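Local coordinates for protein beta-hexosaminidase Amuc_2018 (Akkermansia muciniphila, PDB 6JEB) that hydrolyses terminal non-reducing N-acetylglucosamine and N-acetylgalactosamine residues from beta-linked glycans, including unbranched N-glycans and chitobiose, at residues L25-Y39 and A48-L62. Residues are numbered along the deposited sequence; the frame is centred on the assembly and turned at random.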
ATOM      1  N   LEU A  25     -30.821   1.792 -11.073  1.00 17.40           N
ATOM      2  CA  LEU A  25     -30.406   0.419 -11.314  1.00 17.42           C
ATOM      3  C   LEU A  25     -31.653  -0.430 -11.560  1.00 17.26           C
ATOM      4  O   LEU A  25     -32.471  -0.623 -10.654  1.00 17.91           O
ATOM      5  CB  LEU A  25     -29.595  -0.066 -10.120  1.00 20.98           C
ATOM      6  CG  LEU A  25     -28.740  -1.307 -10.304  1.00 20.67           C
ATOM      7  CD1 LEU A  25     -27.826  -1.188 -11.531  1.00 16.88           C
ATOM      8  CD2 LEU A  25     -27.932  -1.581  -9.030  1.00 18.68           C
ATOM      9  N   LEU A  26     -31.804  -0.929 -12.792  1.00 15.80           N
ATOM     10  CA  LEU A  26     -32.975  -1.703 -13.195  1.00 16.96           C
ATOM     11  C   LEU A  26     -32.807  -3.194 -12.955  1.00 15.85           C
ATOM     12  O   LEU A  26     -33.805  -3.907 -12.770  1.00 17.64           O
ATOM     13  CB  LEU A  26     -33.255  -1.491 -14.685  1.00 18.33           C
ATOM     14  CG  LEU A  26     -33.533  -0.055 -15.121  1.00 21.11           C
ATOM     15  CD1 LEU A  26     -33.654   0.021 -16.639  1.00 20.75           C
ATOM     16  CD2 LEU A  26     -34.800   0.443 -14.443  1.00 25.60           C
ATOM     17  N   SER A  27     -31.571  -3.685 -12.971  1.00 15.76           N
ATOM     18  CA  SER A  27     -31.303  -5.089 -12.726  1.00 15.34           C
ATOM     19  C   SER A  27     -29.909  -5.211 -12.136  1.00 14.98           C
ATOM     20  O   SER A  27     -29.044  -4.360 -12.367  1.00 15.79           O
ATOM     21  CB  SER A  27     -31.441  -5.939 -13.993  1.00 18.17           C
ATOM     22  OG  SER A  27     -30.482  -5.565 -14.957  1.00 19.91           O
ATOM     23  N   ASP A  28     -29.708  -6.278 -11.364  1.00 13.87           N
ATOM     24  CA  ASP A  28     -28.477  -6.459 -10.599  1.00 14.52           C
ATOM     25  C   ASP A  28     -28.383  -7.970 -10.414  1.00 13.34           C
ATOM     26  O   ASP A  28     -29.023  -8.524  -9.518  1.00 15.77           O
ATOM     27  CB  ASP A  28     -28.599  -5.734  -9.267  1.00 14.60           C
ATOM     28  CG  ASP A  28     -27.347  -5.829  -8.405  1.00 16.13           C
ATOM     29  OD1 ASP A  28     -26.383  -6.536  -8.770  1.00 17.14           O
ATOM     30  OD2 ASP A  28     -27.335  -5.170  -7.340  1.00 17.16           O
ATOM     31  N   GLN A  29     -27.620  -8.625 -11.287  1.00 14.47           N
ATOM     32  CA  GLN A  29     -27.661 -10.075 -11.421  1.00 15.03           C
ATOM     33  C   GLN A  29     -26.259 -10.647 -11.336  1.00 14.23           C
ATOM     34  O   GLN A  29     -25.307 -10.053 -11.845  1.00 14.83           O
ATOM     35  CB  GLN A  29     -28.232 -10.467 -12.786  1.00 18.51           C
ATOM     36  CG  GLN A  29     -29.657 -10.022 -13.005  1.00 24.55           C
ATOM     37  CD  GLN A  29     -30.182 -10.453 -14.355  1.00 33.17           C
ATOM     38  OE1 GLN A  29     -30.065  -9.723 -15.340  1.00 37.78           O
ATOM     39  NE2 GLN A  29     -30.748 -11.652 -14.414  1.00 36.62           N
ATOM     40  N   GLU A  30     -26.140 -11.807 -10.696  1.00 15.23           N
ATOM     41  CA  GLU A  30     -24.915 -12.589 -10.738  1.00 16.31           C
ATOM     42  C   GLU A  30     -25.029 -13.592 -11.877  1.00 17.33           C
ATOM     43  O   GLU A  30     -25.992 -14.364 -11.936  1.00 19.24           O
ATOM     44  CB  GLU A  30     -24.692 -13.329  -9.423  1.00 20.15           C
ATOM     45  CG  GLU A  30     -23.388 -14.087  -9.417  1.00 26.04           C
ATOM     46  CD  GLU A  30     -23.012 -14.578  -8.040  1.00 32.52           C
ATOM     47  OE1 GLU A  30     -22.704 -13.737  -7.173  1.00 36.80           O
ATOM     48  OE2 GLU A  30     -23.035 -15.803  -7.824  1.00 34.72           O
ATOM     49  N   VAL A  31     -24.055 -13.570 -12.781  1.00 16.75           N
ATOM     50  CA  VAL A  31     -24.117 -14.381 -13.997  1.00 18.58           C
ATOM     51  C   VAL A  31     -22.906 -15.305 -14.068  1.00 19.81           C
ATOM     52  O   VAL A  31     -21.787 -14.901 -13.720  1.00 21.34           O
ATOM     53  CB  VAL A  31     -24.256 -13.504 -15.253  1.00 20.88           C
ATOM     54  CG1 VAL A  31     -25.514 -12.637 -15.179  1.00 20.74           C
ATOM     55  CG2 VAL A  31     -23.031 -12.637 -15.446  1.00 23.35           C
ATOM     56  N   PRO A  32     -23.082 -16.549 -14.518  1.00 23.40           N
ATOM     57  CA  PRO A  32     -21.968 -17.513 -14.477  1.00 28.50           C
ATOM     58  C   PRO A  32     -20.899 -17.256 -15.514  1.00 30.93           C
ATOM     59  O   PRO A  32     -19.758 -17.701 -15.327  1.00 32.80           O
ATOM     60  CB  PRO A  32     -22.663 -18.852 -14.749  1.00 29.36           C
ATOM     61  CG  PRO A  32     -23.858 -18.474 -15.584  1.00 29.10           C
ATOM     62  CD  PRO A  32     -24.324 -17.153 -15.035  1.00 25.06           C
ATOM     63  N   THR A  33     -21.233 -16.540 -16.587  0.60 32.79           N
ATOM     64  CA  THR A  33     -20.325 -16.372 -17.712  0.60 38.52           C
ATOM     65  C   THR A  33     -19.164 -15.447 -17.374  0.60 34.28           C
ATOM     66  O   THR A  33     -18.077 -15.586 -17.946  0.60 38.45           O
ATOM     67  CB  THR A  33     -21.108 -15.803 -18.892  0.60 45.08           C
ATOM     68  OG1 THR A  33     -21.342 -14.406 -18.670  0.60 50.62           O
ATOM     69  CG2 THR A  33     -22.450 -16.500 -19.006  0.60 45.18           C
ATOM     70  N   LEU A  34     -19.372 -14.501 -16.464  1.00 23.18           N
ATOM     71  CA  LEU A  34     -18.344 -13.540 -16.104  1.00 18.67           C
ATOM     72  C   LEU A  34     -17.481 -14.103 -14.984  1.00 17.70           C
ATOM     73  O   LEU A  34     -17.954 -14.852 -14.126  1.00 18.83           O
ATOM     74  CB  LEU A  34     -18.978 -12.236 -15.620  1.00 18.66           C
ATOM     75  CG  LEU A  34     -19.672 -11.369 -16.675  1.00 18.94           C
ATOM     76  CD1 LEU A  34     -20.447 -10.240 -15.995  1.00 19.80           C
ATOM     77  CD2 LEU A  34     -18.660 -10.806 -17.656  1.00 21.99           C
ATOM     78  N   GLU A  35     -16.206 -13.735 -14.997  1.00 17.09           N
ATOM     79  CA  GLU A  35     -15.338 -14.110 -13.892  1.00 16.56           C
ATOM     80  C   GLU A  35     -15.757 -13.367 -12.622  1.00 15.30           C
ATOM     81  O   GLU A  35     -16.469 -12.358 -12.666  1.00 14.85           O
ATOM     82  CB  GLU A  35     -13.877 -13.830 -14.245  1.00 18.68           C
ATOM     83  CG  GLU A  35     -13.378 -14.600 -15.476  1.00 22.88           C
ATOM     84  CD  GLU A  35     -13.466 -16.111 -15.317  1.00 30.66           C
ATOM     85  OE1 GLU A  35     -13.095 -16.624 -14.238  1.00 33.50           O
ATOM     86  OE2 GLU A  35     -13.903 -16.783 -16.280  1.00 32.60           O
ATOM     87  N   THR A  36     -15.316 -13.881 -11.470  1.00 15.74           N
ATOM     88  CA  THR A  36     -15.837 -13.372 -10.201  1.00 16.28           C
ATOM     89  C   THR A  36     -15.424 -11.934  -9.928  1.00 15.40           C
ATOM     90  O   THR A  36     -16.073 -11.267  -9.110  1.00 15.40           O
ATOM     91  CB  THR A  36     -15.431 -14.268  -9.029  1.00 18.10           C
ATOM     92  OG1 THR A  36     -14.004 -14.299  -8.920  1.00 19.99           O
ATOM     93  CG2 THR A  36     -15.956 -15.686  -9.233  1.00 20.46           C
ATOM     94  N   ASP A  37     -14.368 -11.451 -10.586  1.00 13.94           N
ATOM     95  CA  ASP A  37     -13.884 -10.082 -10.453  1.00 12.95           C
ATOM     96  C   ASP A  37     -14.355  -9.178 -11.588  1.00 12.45           C
ATOM     97  O   ASP A  37     -13.873  -8.044 -11.704  1.00 13.99           O
ATOM     98  CB  ASP A  37     -12.349 -10.061 -10.376  1.00 14.24           C
ATOM     99  CG  ASP A  37     -11.686 -10.682 -11.609  1.00 15.07           C
ATOM    100  OD1 ASP A  37     -12.312 -11.517 -12.281  1.00 18.00           O
ATOM    101  OD2 ASP A  37     -10.525 -10.348 -11.906  1.00 16.22           O
ATOM    102  N   ALA A  38     -15.302  -9.634 -12.406  1.00 12.70           N
ATOM    103  CA  ALA A  38     -15.693  -8.944 -13.626  1.00 12.48           C
ATOM    104  C   ALA A  38     -17.147  -8.487 -13.544  1.00 13.48           C
ATOM    105  O   ALA A  38     -17.965  -9.053 -12.809  1.00 13.38           O
ATOM    106  CB  ALA A  38     -15.505  -9.859 -14.839  1.00 13.99           C
ATOM    107  N   TYR A  39     -17.473  -7.449 -14.312  1.00 11.96           N
ATOM    108  CA  TYR A  39     -18.853  -6.984 -14.398  1.00 12.33           C
ATOM    109  C   TYR A  39     -19.144  -6.508 -15.818  1.00 12.39           C
ATOM    110  O   TYR A  39     -18.234  -6.221 -16.607  1.00 12.77           O
ATOM    111  CB  TYR A  39     -19.182  -5.876 -13.357  1.00 12.40           C
ATOM    112  CG  TYR A  39     -18.478  -4.574 -13.659  1.00 11.30           C
ATOM    113  CD1 TYR A  39     -19.061  -3.625 -14.498  1.00 12.93           C
ATOM    114  CD2 TYR A  39     -17.216  -4.302 -13.134  1.00 12.38           C
ATOM    115  CE1 TYR A  39     -18.412  -2.452 -14.813  1.00 13.09           C
ATOM    116  CE2 TYR A  39     -16.561  -3.126 -13.432  1.00 12.48           C
ATOM    117  CZ  TYR A  39     -17.163  -2.205 -14.284  1.00 12.22           C
ATOM    118  OH  TYR A  39     -16.515  -1.041 -14.622  1.00 13.01           O
ATOM    119  N   ALA A  48     -29.909   1.599 -15.700  1.00 16.80           N
ATOM    120  CA  ALA A  48     -28.709   0.799 -15.858  1.00 14.88           C
ATOM    121  C   ALA A  48     -28.956  -0.646 -15.452  1.00 14.43           C
ATOM    122  O   ALA A  48     -29.764  -0.933 -14.564  1.00 16.13           O
ATOM    123  CB  ALA A  48     -27.575   1.376 -15.008  1.00 15.84           C
ATOM    124  N   HIS A  49     -28.238  -1.554 -16.106  1.00 13.42           N
ATOM    125  CA  HIS A  49     -28.291  -2.977 -15.800  1.00 13.18           C
ATOM    126  C   HIS A  49     -26.897  -3.442 -15.418  1.00 14.22           C
ATOM    127  O   HIS A  49     -25.946  -3.240 -16.182  1.00 14.46           O
ATOM    128  CB  HIS A  49     -28.749  -3.763 -17.027  1.00 14.28           C
ATOM    129  CG  HIS A  49     -30.103  -3.370 -17.513  1.00 16.12           C
ATOM    130  ND1 HIS A  49     -31.261  -3.921 -17.007  1.00 18.44           N
ATOM    131  CD2 HIS A  49     -30.492  -2.474 -18.453  1.00 19.16           C
ATOM    132  CE1 HIS A  49     -32.303  -3.390 -17.623  1.00 19.37           C
ATOM    133  NE2 HIS A  49     -31.863  -2.510 -18.505  1.00 20.04           N
ATOM    134  N   LEU A  50     -26.776  -4.064 -14.248  1.00 13.63           N
ATOM    135  CA  LEU A  50     -25.498  -4.568 -13.765  1.00 13.01           C
ATOM    136  C   LEU A  50     -25.521  -6.090 -13.751  1.00 12.81           C
ATOM    137  O   LEU A  50     -26.432  -6.698 -13.184  1.00 14.33           O
ATOM    138  CB  LEU A  50     -25.198  -4.028 -12.365  1.00 13.28           C
ATOM    139  CG  LEU A  50     -23.873  -4.495 -11.755  1.00 13.19           C
ATOM    140  CD1 LEU A  50     -22.674  -4.055 -12.577  1.00 14.72           C
ATOM    141  CD2 LEU A  50     -23.751  -3.965 -10.333  1.00 15.88           C
ATOM    142  N   ALA A  51     -24.531  -6.699 -14.391  1.00 13.49           N
ATOM    143  CA  ALA A  51     -24.279  -8.129 -14.291  1.00 13.07           C
ATOM    144  C   ALA A  51     -22.869  -8.296 -13.751  1.00 13.24           C
ATOM    145  O   ALA A  51     -21.973  -7.531 -14.108  1.00 14.18           O
ATOM    146  CB  ALA A  51     -24.373  -8.793 -15.669  1.00 14.97           C
ATOM    147  N   SER A  52     -22.666  -9.275 -12.875  1.00 12.21           N
ATOM    148  CA  SER A  52     -21.338  -9.483 -12.315  1.00 12.62           C
ATOM    149  C   SER A  52     -21.108 -10.970 -12.109  1.00 12.73           C
ATOM    150  O   SER A  52     -22.054 -11.747 -11.981  1.00 15.25           O
ATOM    151  CB  SER A  52     -21.154  -8.699 -11.010  1.00 16.57           C
ATOM    152  OG  SER A  52     -22.142  -9.066 -10.070  1.00 19.72           O
ATOM    153  N   GLY A  53     -19.833 -11.367 -12.084  1.00 12.74           N
ATOM    154  CA  GLY A  53     -19.523 -12.771 -11.883  1.00 13.93           C
ATOM    155  C   GLY A  53     -19.434 -13.205 -10.438  1.00 14.33           C
ATOM    156  O   GLY A  53     -19.360 -14.407 -10.158  1.00 17.84           O
ATOM    157  N   GLY A  54     -19.425 -12.249  -9.516  1.00 13.35           N
ATOM    158  CA  GLY A  54     -19.295 -12.553  -8.103  1.00 14.61           C
ATOM    159  C   GLY A  54     -19.322 -11.259  -7.325  1.00 14.73           C
ATOM    160  O   GLY A  54     -19.424 -10.169  -7.896  1.00 14.99           O
ATOM    161  N   ARG A  55     -19.199 -11.394  -5.999  1.00 14.72           N
ATOM    162  CA  ARG A  55     -19.311 -10.220  -5.138  0.60 16.83           C
ATOM    163  C   ARG A  55     -18.229  -9.190  -5.450  1.00 15.30           C
ATOM    164  O   ARG A  55     -18.494  -7.981  -5.400  1.00 14.78           O
ATOM    165  CB  ARG A  55     -19.294 -10.622  -3.660  0.60 23.34           C
ATOM    166  CG  ARG A  55     -20.463 -11.521  -3.207  0.60 26.09           C
ATOM    167  CD  ARG A  55     -21.832 -10.813  -3.150  0.60 26.50           C
ATOM    168  NE  ARG A  55     -21.944  -9.807  -2.092  0.60 24.87           N
ATOM    169  CZ  ARG A  55     -23.070  -9.167  -1.775  0.60 22.72           C
ATOM    170  NH1 ARG A  55     -24.197  -9.427  -2.424  0.60 21.74           N
ATOM    171  NH2 ARG A  55     -23.072  -8.259  -0.809  0.60 21.95           N
ATOM    172  N   GLU A  56     -17.020  -9.639  -5.786  1.00 14.09           N
ATOM    173  CA  GLU A  56     -15.935  -8.707  -6.076  1.00 13.37           C
ATOM    174  C   GLU A  56     -16.237  -7.885  -7.326  1.00 13.64           C
ATOM    175  O   GLU A  56     -16.169  -6.647  -7.303  1.00 13.31           O
ATOM    176  CB  GLU A  56     -14.615  -9.465  -6.224  1.00 14.40           C
ATOM    177  CG  GLU A  56     -13.457  -8.538  -6.474  1.00 15.48           C
ATOM    178  CD  GLU A  56     -12.121  -9.237  -6.671  1.00 14.76           C
ATOM    179  OE1 GLU A  56     -12.060 -10.487  -6.752  1.00 18.24           O
ATOM    180  OE2 GLU A  56     -11.107  -8.511  -6.757  1.00 15.77           O
ATOM    181  N   GLY A  57     -16.586  -8.560  -8.425  1.00 12.19           N
ATOM    182  CA  GLY A  57     -16.966  -7.838  -9.629  1.00 12.55           C
ATOM    183  C   GLY A  57     -18.135  -6.901  -9.404  1.00 12.31           C
ATOM    184  O   GLY A  57     -18.202  -5.822 -10.004  1.00 13.14           O
ATOM    185  N   ARG A  58     -19.080  -7.307  -8.549  1.00 11.63           N
ATOM    186  CA  ARG A  58     -20.228  -6.457  -8.244  1.00 11.39           C
ATOM    187  C   ARG A  58     -19.795  -5.175  -7.540  1.00 11.68           C
ATOM    188  O   ARG A  58     -20.285  -4.085  -7.867  1.00 12.36           O
ATOM    189  CB  ARG A  58     -21.254  -7.226  -7.413  1.00 12.99           C
ATOM    190  CG  ARG A  58     -22.500  -6.424  -7.096  1.00 12.94           C
ATOM    191  CD  ARG A  58     -23.603  -7.296  -6.503  1.00 14.48           C
ATOM    192  NE  ARG A  58     -24.764  -6.478  -6.184  1.00 15.20           N
ATOM    193  CZ  ARG A  58     -24.907  -5.830  -5.033  1.00 14.49           C
ATOM    194  NH1 ARG A  58     -23.974  -5.947  -4.088  1.00 16.21           N
ATOM    195  NH2 ARG A  58     -25.976  -5.073  -4.824  1.00 16.18           N
ATOM    196  N   ILE A  59     -18.884  -5.283  -6.569  1.00 12.19           N
ATOM    197  CA  ILE A  59     -18.360  -4.086  -5.914  1.00 12.40           C
ATOM    198  C   ILE A  59     -17.758  -3.148  -6.951  1.00 12.35           C
ATOM    199  O   ILE A  59     -18.001  -1.932  -6.937  1.00 13.95           O
ATOM    200  CB  ILE A  59     -17.338  -4.468  -4.824  1.00 12.26           C
ATOM    201  CG1 ILE A  59     -18.050  -5.086  -3.619  1.00 14.38           C
ATOM    202  CG2 ILE A  59     -16.506  -3.249  -4.401  1.00 13.67           C
ATOM    203  CD1 ILE A  59     -17.120  -5.741  -2.612  1.00 17.53           C
ATOM    204  N   TYR A  60     -16.970  -3.701  -7.878  1.00 12.14           N
ATOM    205  CA  TYR A  60     -16.358  -2.862  -8.905  1.00 11.13           C
ATOM    206  C   TYR A  60     -17.408  -2.246  -9.820  1.00 12.75           C
ATOM    207  O   TYR A  60     -17.302  -1.072 -10.183  1.00 12.67           O
ATOM    208  CB  TYR A  60     -15.331  -3.649  -9.721  1.00 11.79           C
ATOM    209  CG  TYR A  60     -14.209  -4.237  -8.892  1.00 11.05           C
ATOM    210  CD1 TYR A  60     -13.725  -3.578  -7.763  1.00 12.78           C
ATOM    211  CD2 TYR A  60     -13.637  -5.464  -9.231  1.00 11.50           C
ATOM    212  CE1 TYR A  60     -12.706  -4.125  -6.998  1.00 13.66           C
ATOM    213  CE2 TYR A  60     -12.617  -6.006  -8.480  1.00 12.64           C
ATOM    214  CZ  TYR A  60     -12.157  -5.339  -7.361  1.00 12.73           C
ATOM    215  OH  TYR A  60     -11.148  -5.900  -6.607  1.00 13.69           O
ATOM    216  N   GLY A  61     -18.419  -3.021 -10.222  1.00 12.25           N
ATOM    217  CA  GLY A  61     -19.460  -2.460 -11.073  1.00 13.35           C
ATOM    218  C   GLY A  61     -20.203  -1.326 -10.398  1.00 12.80           C
ATOM    219  O   GLY A  61     -20.524  -0.313 -11.029  1.00 13.41           O
ATOM    220  N   LEU A  62     -20.481  -1.477  -9.101  1.00 13.53           N
ATOM    221  CA  LEU A  62     -21.118  -0.401  -8.353  1.00 13.67           C
ATOM    222  C   LEU A  62     -20.202   0.812  -8.223  1.00 13.01           C
ATOM    223  O   LEU A  62     -20.688   1.948  -8.188  1.00 14.27           O
ATOM    224  CB  LEU A  62     -21.589  -0.913  -6.986  1.00 13.99           C
ATOM    225  CG  LEU A  62     -22.723  -1.944  -7.023  1.00 15.85           C
ATOM    226  CD1 LEU A  62     -22.953  -2.573  -5.647  1.00 17.90           C
ATOM    227  CD2 LEU A  62     -24.007  -1.310  -7.558  1.00 17.39           C
TER
HETATM  228  O   HOH W   1     -28.433  -7.262 -15.154  1.00 20.96           O
HETATM  229  O   HOH W   2     -24.473  -7.674 -10.399  1.00 17.34           O
HETATM  230  O   HOH W   3     -23.095 -10.638  -8.122  1.00 34.92           O
HETATM  231  O   HOH W   4     -19.612 -16.343 -11.921  1.00 34.46           O
HETATM  232  O   HOH W   5     -13.533 -12.745  -6.723  1.00 21.77           O
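Gly61 CA sits over one face of the Tyr39 ring, 3.5 Å from its centroid, in a CH-pi contact. With chi1 at 69°, CG of Tyr39 lies between its backbone N and carbonyl carbon, and the ring is turned against helix 55-62. Leu50 CD1 packs 4.0 Å from Tyr39 CB, and Leu50 CB meets Leu25 CD1, extending the apolar layer between sheet and helix in this alpha/beta domain, away from the active site. Beyond it, strands 25-30 and 48-52 run parallel, with a beta bulge between Leu25 and Ser27; Ser52 also faces Tyr39 in an antiparallel non-hydrogen-bonded pair. At the helix start, Gly57 N donates to Thr36 O (2.8 Å), tying the Glu35-Ala38 turn to the first helical turn. On the other side of the sheet, His49 ND1 donates in its ring plane to Ser27 OG (2.7 Å), which in turn donates a hydrogen bond to a water that donates to Leu50 O. The extended Arg58 reaches back to Asp28: NH2 bonds OD2 at 2.9 Å, while NE is shared between OD1 and OD2. Leu62 CD1 covers one guanidinium face. This side-on grip, its planes 8° apart, fixes the guanidinium's rotation and probably keeps both charges paired beside the apolar seam.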